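Local atomic coordinates of mannitol dehydrogenase (Pseudomonas fluorescens, PDB entry 1LJ8), a protein that binds NAD and probably catalyses the reversible NAD-dependent oxidation of mannitol to fructose, as a long-chain mannitol dehydrogenase. Residues 417-422 / 479-484; 310-315 / 410-415. All blocks are in the same frame, centred on the assembly; numbering follows the deposited sequence.

In the fold
Both contacts lie in the helical C-terminal domain, on the same side of the chain's centre, and their own centres are about 7 Å apart. Contact 2 packs the end of helix 289-313 against the end of helix 401-413; contact 1 joins the loop that follows the latter helix to the C-terminal helix 463-488. The end of helix 289-313 touches both: Leu312 O probably accepts a hydrogen bond from Glu419 N at 2.8 Å, and Lys313 NZ bonds to Thr482 OG1 at 2.9 Å. Neither contact belongs to the coenzyme site: in contact 2 the side chain of Tyr413 lies about 14 Å from the bound NAD, while contact 1 sits towards the periphery.

Contact 1: 417-422 / 479-484; sequences VDENGV and NGVTTT
A single carboxylate, that of Glu419, carries this loop-to-helix contact: it spans from a type I beta turn (Asp418 to Gly421) in the loop after helix 401-413 to the kink in helix 463-488, near the periphery of the C-terminal domain. At the kink, Gly480 has a positive phi of 87°, which suits a residue without a side chain, and the amides of Val481 and Thr482 lack bonds to the preceding turn. Glu419 OE2 replaces the missing acceptor for Val481 N directly, and a water held by OE1 does so for Thr482 N. The Glu419 chain runs extended beyond CG (chi2 -179°), and OE2 uses the syn lone pair to take the Val481 N-H at 2.8 Å, with a fairly straight N-H...O angle of 160°. The water donates to Glu419 OE1 at 2.6 Å and accepts from Thr482 N at 2.9 Å. Both branches of the carboxylate thus serve the new turn, and these two bonds should limit its rotation. Val481 adds an apolar flank, its CG2 lying 3.3 Å from Glu419 OE2, while the same side chain packs on Leu312 and Phe327. Within the helix, Thr484 suits its place because OG1 and its own N both bind Gly480 O, from opposite faces of the carbonyl plane.

On the loop side, Asp418 forms an Asx turn that shapes the base from which Glu419 projects, and its OD2 makes a salt bridge with Arg316. Asp418 OD1 receives Asn420 N at 2.8 Å and Val422 N at 2.9 Å, from opposite faces of the carboxylate plane.

Contact 2: 310-315 / 410-415; sequences GFLKGY and WALYLK
Phe311 and Tyr413 form the aromatic half of this buried interface between the ends of helices 289-313 and 401-413. They make an offset edge-to-face (T-shaped) pair, the edge of Tyr413 directed at the face of Phe311, with centroids 5.7 Å apart and planes at 84°. The nearest atoms are Phe311 CD2 and Tyr413 CE1, at 3.8 Å. Flat rings suit this position, where Tyr308 and Tyr424 extend the aromatic cluster.

The aliphatic half belongs to Leu312, at the closest backbone approach. With CG anti to its carbonyl carbon (chi1 -77°), its forked end reaches over the neighbouring helix: CD2 comes within 3.8 Å of Tyr413 CA and 4.0 Å of Leu412 CG, while CD1 lies 4.2 Å from Leu412 CB. Replacing Leu312 by an alanine would probably open a gap beside Leu412 and the Tyr413 backbone, and leave Val481 of helix 463-488 without this neighbour.

Backbone bonds end the first helix just beyond the contact. Tyr315 N returns to Gly310 O at 2.8 Å and Gly314 N to Phe311 O at 3.0 Å, a Schellman motif whose C-prime residue, Gly314, takes the positive phi that glycine adopts readily. Leucines and aromatics interlocking without a hydrogen bond across the two segments are typical of the apolar core of an all-helical domain, here the C-terminal one of the mannitol dehydrogenase family.

Contact 1: 417-422 / 479-484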
# COMPACT_ATOMS: atom_id res chain seq x y z
N VAL A 417 -11.31 -22.14 1.71
CA VAL A 417 -11.64 -22.87 2.94
C VAL A 417 -10.34 -23.16 3.67
O VAL A 417 -9.37 -23.62 3.04
CB VAL A 417 -12.36 -24.24 2.69
CG1 VAL A 417 -12.87 -24.80 4.05
CG2 VAL A 417 -13.53 -24.07 1.77
N ASP A 418 -10.28 -22.88 4.96
CA ASP A 418 -9.04 -23.12 5.69
C ASP A 418 -8.99 -24.49 6.33
O ASP A 418 -9.92 -25.30 6.16
CB ASP A 418 -8.73 -21.97 6.70
CG ASP A 418 -9.67 -21.93 7.91
OD1 ASP A 418 -10.31 -22.95 8.23
OD2 ASP A 418 -9.74 -20.85 8.54
N GLU A 419 -7.91 -24.78 7.05
CA GLU A 419 -7.77 -26.10 7.64
C GLU A 419 -8.77 -26.38 8.76
O GLU A 419 -8.96 -27.54 9.11
CB GLU A 419 -6.34 -26.31 8.16
CG GLU A 419 -5.36 -26.41 6.97
CD GLU A 419 -3.90 -26.65 7.35
OE1 GLU A 419 -3.51 -26.69 8.55
OE2 GLU A 419 -3.09 -26.78 6.40
N ASN A 420 -9.37 -25.34 9.30
CA ASN A 420 -10.39 -25.55 10.36
C ASN A 420 -11.80 -25.64 9.76
O ASN A 420 -12.79 -25.75 10.52
CB ASN A 420 -10.37 -24.39 11.37
CG ASN A 420 -9.15 -24.42 12.25
OD1 ASN A 420 -8.58 -25.48 12.46
ND2 ASN A 420 -8.76 -23.27 12.81
N GLY A 421 -11.91 -25.58 8.44
CA GLY A 421 -13.24 -25.64 7.82
C GLY A 421 -13.92 -24.28 7.70
O GLY A 421 -15.11 -24.19 7.33
N VAL A 422 -13.20 -23.21 7.95
CA VAL A 422 -13.81 -21.88 7.89
C VAL A 422 -13.69 -21.39 6.47
O VAL A 422 -12.58 -21.38 5.89
CB VAL A 422 -13.10 -20.92 8.84
CG1 VAL A 422 -13.73 -19.48 8.77
CG2 VAL A 422 -13.14 -21.50 10.27
N ASN A 479 -0.86 -32.83 3.56
CA ASN A 479 -0.25 -32.86 4.90
C ASN A 479 -0.50 -31.65 5.78
O ASN A 479 -0.17 -31.68 6.97
CB ASN A 479 1.25 -33.02 4.77
CG ASN A 479 1.61 -34.17 3.84
OD1 ASN A 479 1.01 -35.23 3.92
ND2 ASN A 479 2.56 -33.94 2.93
N GLY A 480 -1.04 -30.59 5.20
CA GLY A 480 -1.26 -29.38 5.99
C GLY A 480 -0.06 -28.43 6.06
O GLY A 480 1.10 -28.78 5.81
N VAL A 481 -0.35 -27.19 6.44
CA VAL A 481 0.68 -26.16 6.57
C VAL A 481 1.79 -26.53 7.56
O VAL A 481 2.98 -26.43 7.24
CB VAL A 481 0.01 -24.83 7.06
CG1 VAL A 481 1.07 -23.77 7.43
CG2 VAL A 481 -0.97 -24.31 6.01
N THR A 482 1.41 -26.98 8.76
CA THR A 482 2.40 -27.26 9.78
C THR A 482 3.41 -28.33 9.37
O THR A 482 4.61 -28.14 9.48
CB THR A 482 1.73 -27.65 11.11
OG1 THR A 482 0.97 -26.51 11.57
CG2 THR A 482 2.79 -28.03 12.19
N THR A 483 2.91 -29.45 8.89
CA THR A 483 3.83 -30.52 8.48
C THR A 483 4.66 -30.07 7.28
O THR A 483 5.85 -30.36 7.20
CB THR A 483 3.00 -31.78 8.17
OG1 THR A 483 2.52 -32.32 9.42
CG2 THR A 483 3.85 -32.82 7.45
N THR A 484 4.06 -29.34 6.35
CA THR A 484 4.83 -28.87 5.19
C THR A 484 6.00 -27.97 5.64
O THR A 484 7.11 -28.08 5.13
CB THR A 484 3.90 -28.12 4.24
OG1 THR A 484 2.92 -29.04 3.75
CG2 THR A 484 4.66 -27.51 3.08
O HOH W 1 -1.29 -27.63 9.57

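Contact 2: 310-315 / 410-415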
# COMPACT_ATOMS: atom_id res chain seq x y z
N GLY A 310 -0.69 -18.61 6.77
CA GLY A 310 -1.33 -18.32 8.05
C GLY A 310 -2.84 -18.42 7.96
O GLY A 310 -3.49 -18.97 8.85
N PHE A 311 -3.41 -17.92 6.87
CA PHE A 311 -4.87 -17.98 6.71
C PHE A 311 -5.30 -19.45 6.59
O PHE A 311 -6.32 -19.86 7.16
CB PHE A 311 -5.29 -17.22 5.45
CG PHE A 311 -6.58 -16.47 5.62
CD1 PHE A 311 -6.58 -15.21 6.23
CD2 PHE A 311 -7.79 -17.01 5.18
CE1 PHE A 311 -7.79 -14.50 6.42
CE2 PHE A 311 -9.02 -16.31 5.35
CZ PHE A 311 -9.01 -15.05 5.97
N LEU A 312 -4.55 -20.23 5.83
CA LEU A 312 -4.85 -21.66 5.67
C LEU A 312 -4.79 -22.38 7.00
O LEU A 312 -5.65 -23.22 7.29
CB LEU A 312 -3.83 -22.30 4.71
CG LEU A 312 -4.10 -21.99 3.24
CD1 LEU A 312 -2.85 -22.41 2.45
CD2 LEU A 312 -5.37 -22.71 2.68
N LYS A 313 -3.79 -22.06 7.81
CA LYS A 313 -3.63 -22.70 9.11
C LYS A 313 -4.78 -22.30 10.05
O LYS A 313 -5.07 -23.01 11.03
CB LYS A 313 -2.29 -22.31 9.71
CG LYS A 313 -1.98 -22.93 11.06
CD LYS A 313 -2.01 -24.50 11.01
CE LYS A 313 -1.80 -25.07 12.42
NZ LYS A 313 -1.80 -26.59 12.40
N GLY A 314 -5.46 -21.21 9.72
CA GLY A 314 -6.57 -20.76 10.56
C GLY A 314 -6.24 -19.49 11.34
O GLY A 314 -7.11 -18.97 12.08
N TYR A 315 -5.02 -18.98 11.23
CA TYR A 315 -4.69 -17.74 11.96
C TYR A 315 -5.41 -16.60 11.26
O TYR A 315 -5.78 -16.72 10.07
CB TYR A 315 -3.18 -17.46 11.93
CG TYR A 315 -2.34 -18.52 12.60
CD1 TYR A 315 -1.14 -18.94 12.05
CD2 TYR A 315 -2.73 -19.06 13.83
CE1 TYR A 315 -0.33 -19.88 12.70
CE2 TYR A 315 -1.94 -20.00 14.49
CZ TYR A 315 -0.75 -20.41 13.92
OH TYR A 315 -0.02 -21.40 14.55
N TRP A 410 -0.79 -19.47 -1.79
CA TRP A 410 -1.83 -18.60 -2.40
C TRP A 410 -2.79 -19.46 -3.24
O TRP A 410 -4.02 -19.27 -3.19
CB TRP A 410 -1.19 -17.53 -3.31
CG TRP A 410 -2.18 -16.55 -3.88
CD1 TRP A 410 -3.04 -15.76 -3.15
CD2 TRP A 410 -2.37 -16.19 -5.26
NE1 TRP A 410 -3.74 -14.92 -4.00
CE2 TRP A 410 -3.36 -15.16 -5.29
CE3 TRP A 410 -1.81 -16.62 -6.46
CZ2 TRP A 410 -3.80 -14.56 -6.49
CZ3 TRP A 410 -2.25 -16.02 -7.67
CH2 TRP A 410 -3.23 -15.00 -7.66
N ALA A 411 -2.23 -20.40 -4.02
CA ALA A 411 -3.06 -21.24 -4.87
C ALA A 411 -4.09 -22.02 -4.07
O ALA A 411 -5.29 -22.07 -4.44
CB ALA A 411 -2.19 -22.24 -5.73
N LEU A 412 -3.65 -22.61 -2.97
CA LEU A 412 -4.56 -23.41 -2.15
C LEU A 412 -5.54 -22.49 -1.42
O LEU A 412 -6.72 -22.78 -1.33
CB LEU A 412 -3.79 -24.27 -1.14
CG LEU A 412 -4.66 -25.25 -0.31
CD1 LEU A 412 -5.45 -26.19 -1.22
CD2 LEU A 412 -3.80 -26.07 0.60
N TYR A 413 -5.03 -21.36 -0.97
CA TYR A 413 -5.84 -20.35 -0.27
C TYR A 413 -7.00 -19.88 -1.16
O TYR A 413 -8.11 -19.61 -0.67
CB TYR A 413 -4.92 -19.18 0.09
CG TYR A 413 -5.63 -17.86 0.24
CD1 TYR A 413 -6.11 -17.44 1.48
CD2 TYR A 413 -5.78 -17.00 -0.86
CE1 TYR A 413 -6.71 -16.20 1.63
CE2 TYR A 413 -6.40 -15.72 -0.72
CZ TYR A 413 -6.85 -15.35 0.53
OH TYR A 413 -7.44 -14.10 0.71
N LEU A 414 -6.77 -19.77 -2.47
CA LEU A 414 -7.83 -19.32 -3.40
C LEU A 414 -9.05 -20.25 -3.45
O LEU A 414 -10.11 -19.88 -3.97
CB LEU A 414 -7.28 -19.17 -4.82
CG LEU A 414 -6.35 -17.95 -4.96
CD1 LEU A 414 -5.55 -18.03 -6.28
CD2 LEU A 414 -7.18 -16.65 -4.90
N LYS A 415 -8.92 -21.47 -2.93
CA LYS A 415 -10.08 -22.36 -2.95
C LYS A 415 -11.12 -21.92 -1.90
O LYS A 415 -12.26 -22.42 -1.91
CB LYS A 415 -9.65 -23.83 -2.76
CG LYS A 415 -8.85 -24.35 -3.97
CD LYS A 415 -8.43 -25.83 -3.83
CE LYS A 415 -9.37 -26.77 -4.56
NZ LYS A 415 -9.19 -26.69 -6.04